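Local structure of leucyl-trna synthetase (5FOC) at residues A[21-26]-A[109-115]; A[7-11]-A[360-364]; A[141-147]-A[245-249]; A[134-138]-A[289-295]. The protein is the editing domain of the cytosolic leucyl-tRNA synthetase of Plasmodium falciparum and probably removes wrongly attached amino acids from tRNA by hydrolysing the aminoacyl ester bond. The protein carries 2 engineered substitutions. One frame throughout, in Å; residues are numbered along the deposited sequence.

The four contacts of this editing domain illustrate how chemistry follows position in a fold. Interaction 1, far from the chain centre and partly buried, joins helix 18-35 to the turn and helix start at 109-115, mainly through aromatic side chains. Interaction 2 lays helix 352-365 on strand 7-15, the strand that leads into the helix 18-35 of interaction 1; its apolar end is buried and its charged end lies in a more open setting. Interactions 3 and 4 involve the two ends of strand 138-141 and hold irregular loops. Interaction 4 is the buried one and the richest in hydrogen bonds, whereas interaction 3, partly buried, combines one hydrogen bond with methionine packing. Interactions 2 and 3 reach the same mixed sheet.

Interaction 1 of 4, residues A[21-26]-A[109-115]; sequences FYSIFM and IWNEDFF
Segment 21-26 of helix 18-35 packs on the turn that follows the helix ending at I109 and leads into helix 112-118. CA atoms are nearest at Y22-F115 (6.3 Å) and M26-W110 (7.3 Å). W110 (phi/psi -84/67) centres an inverse gamma turn; N111 (-157/135) is the N-cap of the following helix, its OD1 accepting from D113 N at 3.0 Å. F21, Y22 and F25 take t chi1, whereas W110 and F115 are m. The edge of F115 meets the face of F25 in a T-shaped pair, planes at 57°, F25 CG 3.5 Å from F115 CZ. E112 CA makes a CH-pi contact 3.6 Å from the Y22 ring centroid. M26, m throughout, sets SD 4.0 Å from W110 CB and 4.8 Å from the W110 five-membered ring centroid, an oblique Met-aromatic contact. F21 and F25 touch L149 of strand 146-152; F115 touches V121 of strand 120-127. Y22, F25, W110 and F115 form an aromatic cluster, so cohesion rests on ring shape and dispersion, not polar pairing.

Interaction 2 of 4, residues A[7-11]-A[360-364]; sequences EYTLI and KQNII
Helix 360-364 lies across strand 7-11: their short axes approach to 9.7 Å, with N-to-C directions 40° apart, and the nearest CA pairs are T9-K360 (6.8 Å) and I11-I363 (7.7 Å). K360 reaches along the strand with m chi1 and t for chi2 to chi4, so that its NZ donates to E7 OE2 at 2.8 Å in a salt bridge. The same NZ donates to a water (2.9 Å), which in turn donates to E7 O (2.5 Å); the lysine thus reaches the carboxylate directly and the carbonyl of the same residue through the water. T9 OG1 rests 3.3 Å from K360 CG. Beyond it the contact is apolar and loose, with T9 CG2 at 4.2 Å from I363 CG2 and I11 CD1 at 4.5 Å from I363 CD1. The strand's backbone is occupied by its sheet neighbours: Y8 and L10 pair with Y372 and F370 of strand 369-373, T9 and I11 with T127 and G125 of strand 120-127. E7 and T9 point toward the helix, Y8 and L10 away, and I364 touches L371, so helix 352-365 covers one face of the sheet just before the chain enters strand 369-373.

Interaction 3 of 4, residues A[141-147]-A[245-249]; sequences INPNEYY and TIKMN
This is a loop-to-turn contact where the tight connection between strands 138-141 and 146-152 meets the irregular segment 245-249, part of the loop joining strands 238-242 and 254-257. The nearest CA pairs are N142-I246 (5.7 Å) and E145-M248 (7.8 Å). A type I beta turn runs from N142 to E145, with P143 at phi/psi -69/-20 and N144 at -95/-2, closed by a weak E145 N to N142 O bond of 3.5 Å. N142, chi1 t, serves both the turn and the contact. Its OD1 accepts from N144 N at 3.1 Å, making an Asx turn, and its ND2 donates to I246 O at 3.0 Å, the one hydrogen bond between the segments. This Asx turn combined with a type I turn, in the connection between two strands of the sheet that are not paired with each other, shows how a side chain that shapes a turn can also bind a second loop. Y147, chi1 m, brings its OH back to the turn: it accepts from N142 N at 2.9 Å and is also hydrogen-bonded to G253 O. M248, with m for all three chi angles, fills the gap between the tyrosine and the turn. Its CE lies 3.6 Å from Y147 CZ, its SD stands 5.2 Å from the Y147 ring centroid in an oblique Met-aromatic contact, and its CG is 3.4 Å from E145 CG. I246 CD1 packs 3.7 Å from I141 C.

Interaction 4 of 4, residues A[134-138]-A[289-295]; sequences YGQNY and QLKNNSE
Two irregular segments can be zipped together by side chains that bond to backbone. Y134-G135 ends a 3-10 segment in the loop leading to strand 138-141; segment 289-295 lies between helix 276-282 and strand 298-299. They run at 156°, nearly antiparallel. Five hydrogen bonds join them. S294 OG donates to G135 O at 2.7 Å. N137 (chi1 p) and N292 (chi1 m) bond reciprocally, side-chain amide to backbone carbonyl: N292 ND2 to N137 O at 3.0 Å, N137 ND2 to N292 O at 3.1 Å; these ND2 groups also reach N237 and S259, respectively. Y138 OH (chi1 m) donates to Q289 O (2.7 Å) and accepts from N292 N (2.9 Å). The backbones come nearest at G135-E295 (CA-CA 4.5 Å), where G135 CA makes a CA-H...O contact with E295 O at 3.3 Å; a CB there would clash. The E295 carboxylate forms a salt bridge with K234. Buried polar backbone is thus satisfied by asparagine, serine and tyrosine side chains, without strand pairing between these two segments.

Interaction 1 of 4, residues A[21-26]-A[109-115]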
# COMPACT_ATOMS: atom_id res chain seq x y z
N PHE A 21 -14.42 6.00 -2.19
CA PHE A 21 -13.75 5.13 -3.14
C PHE A 21 -14.68 4.80 -4.34
O PHE A 21 -14.25 4.83 -5.49
CB PHE A 21 -13.26 3.84 -2.46
CG PHE A 21 -12.35 2.96 -3.36
CD1 PHE A 21 -12.88 2.03 -4.23
CD2 PHE A 21 -10.99 3.12 -3.30
CE1 PHE A 21 -12.03 1.27 -5.09
CE2 PHE A 21 -10.14 2.34 -4.13
CZ PHE A 21 -10.68 1.42 -4.98
N TYR A 22 -15.94 4.45 -4.06
CA TYR A 22 -16.92 4.24 -5.12
C TYR A 22 -17.07 5.47 -6.06
O TYR A 22 -17.23 5.31 -7.26
CB TYR A 22 -18.29 3.93 -4.46
CG TYR A 22 -19.44 3.76 -5.40
CD1 TYR A 22 -19.39 2.92 -6.51
CD2 TYR A 22 -20.68 4.42 -5.14
CE1 TYR A 22 -20.47 2.77 -7.35
CE2 TYR A 22 -21.74 4.25 -5.96
CZ TYR A 22 -21.67 3.45 -7.06
OH TYR A 22 -22.75 3.28 -7.89
N SER A 23 -17.11 6.69 -5.50
CA SER A 23 -17.17 7.91 -6.34
C SER A 23 -15.96 7.99 -7.29
O SER A 23 -16.10 8.26 -8.48
CB SER A 23 -17.19 9.17 -5.50
OG SER A 23 -18.31 9.13 -4.69
N ILE A 24 -14.77 7.75 -6.71
CA ILE A 24 -13.54 7.73 -7.50
C ILE A 24 -13.63 6.68 -8.62
O ILE A 24 -13.36 7.00 -9.78
CB ILE A 24 -12.28 7.52 -6.61
CG1 ILE A 24 -12.05 8.69 -5.65
CG2 ILE A 24 -11.03 7.27 -7.48
CD1 ILE A 24 -11.09 8.38 -4.50
N PHE A 25 -14.11 5.50 -8.27
CA PHE A 25 -14.28 4.38 -9.20
C PHE A 25 -15.19 4.77 -10.36
O PHE A 25 -14.86 4.62 -11.54
CB PHE A 25 -14.73 3.13 -8.43
CG PHE A 25 -14.97 1.90 -9.27
CD1 PHE A 25 -16.09 1.73 -10.06
CD2 PHE A 25 -13.98 0.90 -9.31
CE1 PHE A 25 -16.30 0.59 -10.83
CE2 PHE A 25 -14.21 -0.23 -10.07
CZ PHE A 25 -15.30 -0.38 -10.86
N MET A 26 -16.40 5.29 -10.06
CA MET A 26 -17.33 5.62 -11.11
C MET A 26 -16.89 6.83 -11.92
O MET A 26 -17.18 6.91 -13.11
CB MET A 26 -18.77 5.84 -10.52
CG MET A 26 -19.35 4.56 -9.95
SD MET A 26 -19.36 3.14 -11.08
CE MET A 26 -20.09 3.81 -12.57
N ILE A 109 -21.41 -4.82 -10.15
CA ILE A 109 -20.07 -4.25 -9.85
C ILE A 109 -20.19 -2.73 -9.78
O ILE A 109 -19.68 -2.13 -8.83
CB ILE A 109 -18.96 -4.70 -10.87
CG1 ILE A 109 -18.81 -6.20 -10.81
CG2 ILE A 109 -17.64 -4.05 -10.51
CD1 ILE A 109 -18.15 -6.75 -12.04
N TRP A 110 -20.87 -2.12 -10.76
CA TRP A 110 -21.00 -0.65 -10.84
C TRP A 110 -22.15 -0.20 -9.96
O TRP A 110 -23.20 0.19 -10.44
CB TRP A 110 -21.17 -0.18 -12.27
CG TRP A 110 -19.96 -0.53 -13.17
CD1 TRP A 110 -18.82 -1.23 -12.83
CD2 TRP A 110 -19.80 -0.17 -14.54
NE1 TRP A 110 -17.97 -1.35 -13.93
CE2 TRP A 110 -18.55 -0.72 -14.99
CE3 TRP A 110 -20.60 0.53 -15.45
CZ2 TRP A 110 -18.08 -0.52 -16.27
CZ3 TRP A 110 -20.14 0.68 -16.74
CH2 TRP A 110 -18.88 0.16 -17.14
N ASN A 111 -21.97 -0.37 -8.67
CA ASN A 111 -23.09 -0.31 -7.70
C ASN A 111 -22.48 0.01 -6.38
O ASN A 111 -21.53 -0.60 -5.96
CB ASN A 111 -23.78 -1.69 -7.67
CG ASN A 111 -25.11 -1.69 -6.98
OD1 ASN A 111 -25.24 -1.24 -5.85
ND2 ASN A 111 -26.08 -2.30 -7.61
N GLU A 112 -23.06 0.93 -5.62
CA GLU A 112 -22.51 1.23 -4.31
C GLU A 112 -22.38 -0.00 -3.41
O GLU A 112 -21.42 -0.10 -2.62
CB GLU A 112 -23.44 2.25 -3.58
CG GLU A 112 -22.79 2.88 -2.36
CD GLU A 112 -23.84 3.49 -1.42
OE1 GLU A 112 -24.66 2.70 -0.90
OE2 GLU A 112 -23.85 4.72 -1.24
N ASP A 113 -23.35 -0.93 -3.50
CA ASP A 113 -23.39 -2.14 -2.66
C ASP A 113 -22.11 -2.98 -2.86
O ASP A 113 -21.63 -3.61 -1.94
CB ASP A 113 -24.58 -3.05 -3.01
CG ASP A 113 -25.92 -2.58 -2.45
OD1 ASP A 113 -25.96 -1.73 -1.54
OD2 ASP A 113 -26.93 -3.13 -2.93
N PHE A 114 -21.58 -2.94 -4.07
CA PHE A 114 -20.37 -3.72 -4.32
C PHE A 114 -19.20 -3.30 -3.44
O PHE A 114 -18.44 -4.15 -2.95
CB PHE A 114 -19.98 -3.62 -5.77
CG PHE A 114 -19.06 -4.71 -6.24
CD1 PHE A 114 -19.52 -6.01 -6.36
CD2 PHE A 114 -17.77 -4.42 -6.59
CE1 PHE A 114 -18.73 -7.02 -6.87
CE2 PHE A 114 -16.94 -5.44 -7.06
CZ PHE A 114 -17.42 -6.73 -7.19
N PHE A 115 -19.04 -2.00 -3.23
CA PHE A 115 -17.95 -1.42 -2.46
C PHE A 115 -18.25 -1.28 -0.97
O PHE A 115 -17.31 -1.23 -0.17
CB PHE A 115 -17.57 -0.08 -3.03
CG PHE A 115 -17.21 -0.16 -4.47
CD1 PHE A 115 -18.18 -0.16 -5.47
CD2 PHE A 115 -15.88 -0.29 -4.84
CE1 PHE A 115 -17.82 -0.30 -6.82
CE2 PHE A 115 -15.52 -0.41 -6.18
CZ PHE A 115 -16.46 -0.44 -7.17

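Interaction 2 of 4, residues A[7-11]-A[360-364]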
# COMPACT_ATOMS: atom_id res chain seq x y z
N GLU A 7 11.78 -11.65 -1.13
CA GLU A 7 10.49 -11.93 -0.53
C GLU A 7 10.01 -10.59 0.10
O GLU A 7 10.78 -9.90 0.76
CB GLU A 7 10.58 -13.03 0.51
CG GLU A 7 9.27 -13.29 1.21
CD GLU A 7 9.26 -14.54 2.07
OE1 GLU A 7 9.14 -15.63 1.49
OE2 GLU A 7 9.39 -14.42 3.32
N TYR A 8 8.77 -10.24 -0.19
CA TYR A 8 8.11 -9.05 0.38
C TYR A 8 6.99 -9.53 1.27
O TYR A 8 6.43 -10.62 1.05
CB TYR A 8 7.54 -8.17 -0.73
CG TYR A 8 8.57 -7.60 -1.67
CD1 TYR A 8 9.06 -8.39 -2.75
CD2 TYR A 8 9.18 -6.39 -1.44
CE1 TYR A 8 10.03 -7.88 -3.59
CE2 TYR A 8 10.13 -5.86 -2.28
CZ TYR A 8 10.59 -6.65 -3.35
OH TYR A 8 11.52 -6.09 -4.15
N THR A 9 6.59 -8.68 2.24
CA THR A 9 5.39 -8.94 3.01
C THR A 9 4.38 -7.91 2.50
O THR A 9 4.70 -6.75 2.41
CB THR A 9 5.59 -8.79 4.51
OG1 THR A 9 6.63 -9.65 4.95
CG2 THR A 9 4.31 -9.17 5.25
N LEU A 10 3.29 -8.40 1.98
CA LEU A 10 2.15 -7.55 1.61
C LEU A 10 1.21 -7.43 2.80
O LEU A 10 0.83 -8.41 3.42
CB LEU A 10 1.40 -8.09 0.39
CG LEU A 10 2.24 -8.46 -0.83
CD1 LEU A 10 1.31 -8.87 -1.96
CD2 LEU A 10 3.19 -7.35 -1.22
N ILE A 11 0.86 -6.19 3.12
CA ILE A 11 -0.06 -5.88 4.22
C ILE A 11 -1.35 -5.39 3.60
O ILE A 11 -1.33 -4.60 2.67
CB ILE A 11 0.58 -4.84 5.16
CG1 ILE A 11 1.88 -5.44 5.79
CG2 ILE A 11 -0.38 -4.40 6.26
CD1 ILE A 11 2.68 -4.49 6.64
N LYS A 360 6.36 -11.59 10.17
CA LYS A 360 5.92 -12.26 8.93
C LYS A 360 4.94 -13.39 9.21
O LYS A 360 3.90 -13.47 8.56
CB LYS A 360 7.09 -12.82 8.14
CG LYS A 360 7.73 -11.81 7.25
CD LYS A 360 8.80 -12.57 6.42
CE LYS A 360 9.45 -11.64 5.42
NZ LYS A 360 10.58 -12.30 4.73
N GLN A 361 5.31 -14.27 10.16
CA GLN A 361 4.45 -15.36 10.62
C GLN A 361 3.07 -14.87 11.12
O GLN A 361 2.05 -15.42 10.72
CB GLN A 361 5.14 -16.21 11.72
CG GLN A 361 6.34 -17.03 11.20
CD GLN A 361 7.12 -17.75 12.29
OE1 GLN A 361 6.70 -17.79 13.45
NE2 GLN A 361 8.26 -18.34 11.92
N ASN A 362 3.06 -13.82 11.95
CA ASN A 362 1.84 -13.39 12.63
C ASN A 362 0.94 -12.73 11.62
O ASN A 362 -0.28 -12.97 11.61
CB ASN A 362 2.16 -12.43 13.79
CG ASN A 362 2.85 -13.13 14.96
OD1 ASN A 362 2.64 -14.33 15.23
ND2 ASN A 362 3.68 -12.38 15.69
N ILE A 363 1.54 -11.91 10.76
CA ILE A 363 0.76 -11.21 9.73
C ILE A 363 0.04 -12.20 8.83
O ILE A 363 -1.16 -12.04 8.58
CB ILE A 363 1.62 -10.26 8.91
CG1 ILE A 363 2.04 -9.08 9.79
CG2 ILE A 363 0.91 -9.83 7.61
CD1 ILE A 363 3.06 -8.15 9.19
N ILE A 364 0.76 -13.24 8.37
CA ILE A 364 0.19 -14.26 7.50
C ILE A 364 -0.87 -15.08 8.24
O ILE A 364 -1.99 -15.28 7.74
CB ILE A 364 1.29 -15.15 6.87
CG1 ILE A 364 1.86 -14.49 5.62
CG2 ILE A 364 0.73 -16.52 6.44
CD1 ILE A 364 2.27 -13.04 5.72
O HOH W 1 11.00 -9.87 3.26

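Interaction 3 of 4, residues A[141-147]-A[245-249]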
# COMPACT_ATOMS: atom_id res chain seq x y z
N ILE A 141 1.77 6.05 -2.43
CA ILE A 141 1.44 5.61 -3.78
C ILE A 141 2.14 6.49 -4.78
O ILE A 141 2.49 7.63 -4.48
CB ILE A 141 -0.10 5.60 -3.99
CG1 ILE A 141 -0.52 4.73 -5.13
CG2 ILE A 141 -0.64 7.01 -4.17
CD1 ILE A 141 -2.02 4.42 -5.18
N ASN A 142 2.44 5.95 -5.97
CA ASN A 142 3.03 6.80 -6.98
C ASN A 142 1.93 7.56 -7.71
O ASN A 142 1.13 6.93 -8.36
CB ASN A 142 3.88 5.97 -7.96
CG ASN A 142 4.67 6.83 -8.93
OD1 ASN A 142 4.23 7.87 -9.39
ND2 ASN A 142 5.87 6.38 -9.24
N PRO A 143 1.87 8.90 -7.55
CA PRO A 143 0.71 9.65 -8.07
C PRO A 143 0.64 9.69 -9.61
O PRO A 143 -0.42 9.87 -10.19
CB PRO A 143 0.95 11.06 -7.50
CG PRO A 143 2.44 11.16 -7.37
CD PRO A 143 2.87 9.80 -6.94
N ASN A 144 1.77 9.44 -10.28
CA ASN A 144 1.88 9.59 -11.71
C ASN A 144 1.66 8.31 -12.50
O ASN A 144 1.75 8.33 -13.73
CB ASN A 144 3.28 10.17 -12.00
CG ASN A 144 3.40 11.60 -11.47
OD1 ASN A 144 2.47 12.36 -11.59
ND2 ASN A 144 4.52 11.95 -10.89
N GLU A 145 1.41 7.19 -11.81
CA GLU A 145 1.31 5.87 -12.44
C GLU A 145 -0.08 5.30 -12.21
O GLU A 145 -0.78 5.64 -11.22
CB GLU A 145 2.37 4.93 -11.84
CG GLU A 145 3.79 5.45 -11.99
CD GLU A 145 4.35 5.44 -13.39
OE1 GLU A 145 3.78 4.83 -14.31
OE2 GLU A 145 5.40 6.08 -13.58
N TYR A 146 -0.47 4.44 -13.12
CA TYR A 146 -1.70 3.69 -13.04
C TYR A 146 -1.68 2.54 -12.03
O TYR A 146 -0.73 1.79 -11.91
CB TYR A 146 -2.07 3.14 -14.40
CG TYR A 146 -2.59 4.16 -15.35
CD1 TYR A 146 -3.85 4.71 -15.15
CD2 TYR A 146 -1.89 4.54 -16.48
CE1 TYR A 146 -4.35 5.66 -16.02
CE2 TYR A 146 -2.40 5.47 -17.37
CZ TYR A 146 -3.66 6.02 -17.12
OH TYR A 146 -4.15 6.92 -18.00
N TYR A 147 -2.78 2.40 -11.31
CA TYR A 147 -2.99 1.24 -10.46
C TYR A 147 -4.20 0.47 -10.94
O TYR A 147 -5.16 1.07 -11.44
CB TYR A 147 -3.07 1.63 -8.97
CG TYR A 147 -1.74 2.09 -8.44
CD1 TYR A 147 -1.29 3.38 -8.67
CD2 TYR A 147 -0.88 1.19 -7.80
CE1 TYR A 147 -0.05 3.80 -8.23
CE2 TYR A 147 0.33 1.61 -7.32
CZ TYR A 147 0.77 2.89 -7.56
OH TYR A 147 2.02 3.29 -7.13
N THR A 245 9.00 8.47 -6.13
CA THR A 245 10.21 7.61 -6.26
C THR A 245 9.83 6.13 -6.20
O THR A 245 10.68 5.28 -6.42
CB THR A 245 11.19 7.87 -5.11
OG1 THR A 245 10.44 7.85 -3.86
CG2 THR A 245 11.84 9.20 -5.28
N ILE A 246 8.58 5.81 -5.89
CA ILE A 246 8.12 4.41 -5.95
C ILE A 246 8.36 3.84 -7.37
O ILE A 246 7.91 4.41 -8.35
CB ILE A 246 6.63 4.28 -5.56
CG1 ILE A 246 6.55 4.50 -4.07
CG2 ILE A 246 6.06 2.94 -5.97
CD1 ILE A 246 5.11 4.69 -3.61
N LYS A 247 9.10 2.74 -7.44
CA LYS A 247 9.40 2.11 -8.72
C LYS A 247 8.33 1.11 -9.12
O LYS A 247 8.04 0.17 -8.36
CB LYS A 247 10.76 1.38 -8.63
CG LYS A 247 11.97 2.29 -8.42
CD LYS A 247 12.20 3.27 -9.58
CE LYS A 247 13.28 4.32 -9.27
NZ LYS A 247 12.78 5.30 -8.23
N MET A 248 7.76 1.30 -10.30
CA MET A 248 6.66 0.47 -10.74
C MET A 248 7.03 -0.96 -11.12
O MET A 248 6.15 -1.79 -11.27
CB MET A 248 5.93 1.16 -11.87
CG MET A 248 5.29 2.49 -11.45
SD MET A 248 4.36 2.56 -9.87
CE MET A 248 2.89 1.61 -10.24
N ASN A 249 8.31 -1.25 -11.21
CA ASN A 249 8.77 -2.60 -11.44
C ASN A 249 9.07 -3.39 -10.15
O ASN A 249 9.47 -4.55 -10.24
CB ASN A 249 9.95 -2.64 -12.41
CG ASN A 249 11.18 -1.90 -11.90
OD1 ASN A 249 11.09 -0.99 -11.09
ND2 ASN A 249 12.32 -2.26 -12.41

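Interaction 4 of 4, residues A[134-138]-A[289-295]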
# COMPACT_ATOMS: atom_id res chain seq x y z
N TYR A 134 3.35 -1.56 12.98
CA TYR A 134 2.59 -0.81 14.09
C TYR A 134 2.78 0.68 13.96
O TYR A 134 1.83 1.46 14.34
CB TYR A 134 3.06 -1.29 15.45
CG TYR A 134 2.48 -0.62 16.67
CD1 TYR A 134 1.19 -0.92 17.06
CD2 TYR A 134 3.25 0.17 17.47
CE1 TYR A 134 0.65 -0.38 18.23
CE2 TYR A 134 2.72 0.75 18.64
CZ TYR A 134 1.44 0.43 19.00
OH TYR A 134 0.89 0.95 20.12
N GLY A 135 3.94 1.15 13.50
CA GLY A 135 4.24 2.57 13.36
C GLY A 135 3.75 3.26 12.11
O GLY A 135 4.12 4.38 11.87
N GLN A 136 3.00 2.56 11.25
CA GLN A 136 2.59 3.11 9.98
C GLN A 136 1.72 4.37 10.22
O GLN A 136 0.75 4.25 10.98
CB GLN A 136 1.80 2.10 9.16
CG GLN A 136 1.54 2.59 7.76
CD GLN A 136 0.78 1.65 6.88
OE1 GLN A 136 0.57 0.49 7.23
NE2 GLN A 136 0.26 2.16 5.76
N ASN A 137 2.10 5.47 9.62
CA ASN A 137 1.30 6.75 9.75
C ASN A 137 0.63 7.21 8.48
O ASN A 137 -0.33 8.02 8.51
CB ASN A 137 2.10 7.83 10.48
CG ASN A 137 3.42 8.18 9.87
OD1 ASN A 137 4.06 7.32 9.19
ND2 ASN A 137 3.93 9.37 10.14
N TYR A 138 1.07 6.74 7.31
CA TYR A 138 0.53 7.04 6.03
C TYR A 138 0.68 5.84 5.11
O TYR A 138 1.26 4.81 5.53
CB TYR A 138 1.19 8.28 5.39
CG TYR A 138 0.92 9.51 6.18
CD1 TYR A 138 -0.27 10.17 5.98
CD2 TYR A 138 1.78 9.98 7.15
CE1 TYR A 138 -0.56 11.30 6.72
CE2 TYR A 138 1.52 11.13 7.88
CZ TYR A 138 0.29 11.76 7.68
OH TYR A 138 0.00 12.90 8.47
N GLN A 289 -4.29 16.96 7.78
CA GLN A 289 -4.02 15.54 7.53
C GLN A 289 -2.55 15.20 7.62
O GLN A 289 -2.26 14.02 7.64
CB GLN A 289 -4.51 15.13 6.14
CG GLN A 289 -6.00 15.29 5.94
CD GLN A 289 -6.44 14.87 4.56
OE1 GLN A 289 -6.28 15.61 3.61
NE2 GLN A 289 -7.02 13.68 4.45
N LEU A 290 -1.65 16.19 7.72
CA LEU A 290 -0.22 15.93 7.60
C LEU A 290 0.48 15.82 8.94
O LEU A 290 1.68 15.87 8.99
CB LEU A 290 0.45 17.02 6.78
CG LEU A 290 -0.18 17.32 5.44
CD1 LEU A 290 0.58 18.43 4.78
CD2 LEU A 290 -0.16 16.10 4.55
N LYS A 291 -0.28 15.65 10.03
CA LYS A 291 0.32 15.69 11.37
C LYS A 291 0.39 14.34 12.07
O LYS A 291 0.58 14.31 13.29
CB LYS A 291 -0.39 16.72 12.24
CG LYS A 291 -0.33 18.14 11.68
CD LYS A 291 -1.14 19.12 12.54
CE LYS A 291 -1.54 20.38 11.78
NZ LYS A 291 -0.42 21.01 11.03
N ASN A 292 0.29 13.22 11.33
CA ASN A 292 0.18 11.92 12.01
C ASN A 292 1.57 11.55 12.51
O ASN A 292 2.57 11.65 11.75
CB ASN A 292 -0.28 10.79 11.08
CG ASN A 292 -1.71 10.90 10.65
OD1 ASN A 292 -2.50 11.72 11.24
ND2 ASN A 292 -2.11 10.11 9.68
N ASN A 293 1.63 11.10 13.76
CA ASN A 293 2.85 10.57 14.39
C ASN A 293 3.04 9.12 14.03
O ASN A 293 2.06 8.37 14.00
CB ASN A 293 2.73 10.64 15.93
CG ASN A 293 4.03 10.30 16.64
OD1 ASN A 293 4.93 11.13 16.74
ND2 ASN A 293 4.15 9.08 17.11
N SER A 294 4.31 8.73 13.81
CA SER A 294 4.71 7.34 13.61
C SER A 294 5.42 6.83 14.85
O SER A 294 6.45 7.37 15.21
CB SER A 294 5.66 7.34 12.46
OG SER A 294 6.24 6.02 12.30
N GLU A 295 4.85 5.84 15.53
CA GLU A 295 5.42 5.32 16.74
C GLU A 295 6.64 4.46 16.31
O GLU A 295 6.46 3.55 15.57
CB GLU A 295 4.44 4.43 17.48
CG GLU A 295 4.92 3.96 18.83
CD GLU A 295 4.89 5.04 19.89
OE1 GLU A 295 3.89 5.81 19.95
OE2 GLU A 295 5.90 5.11 20.64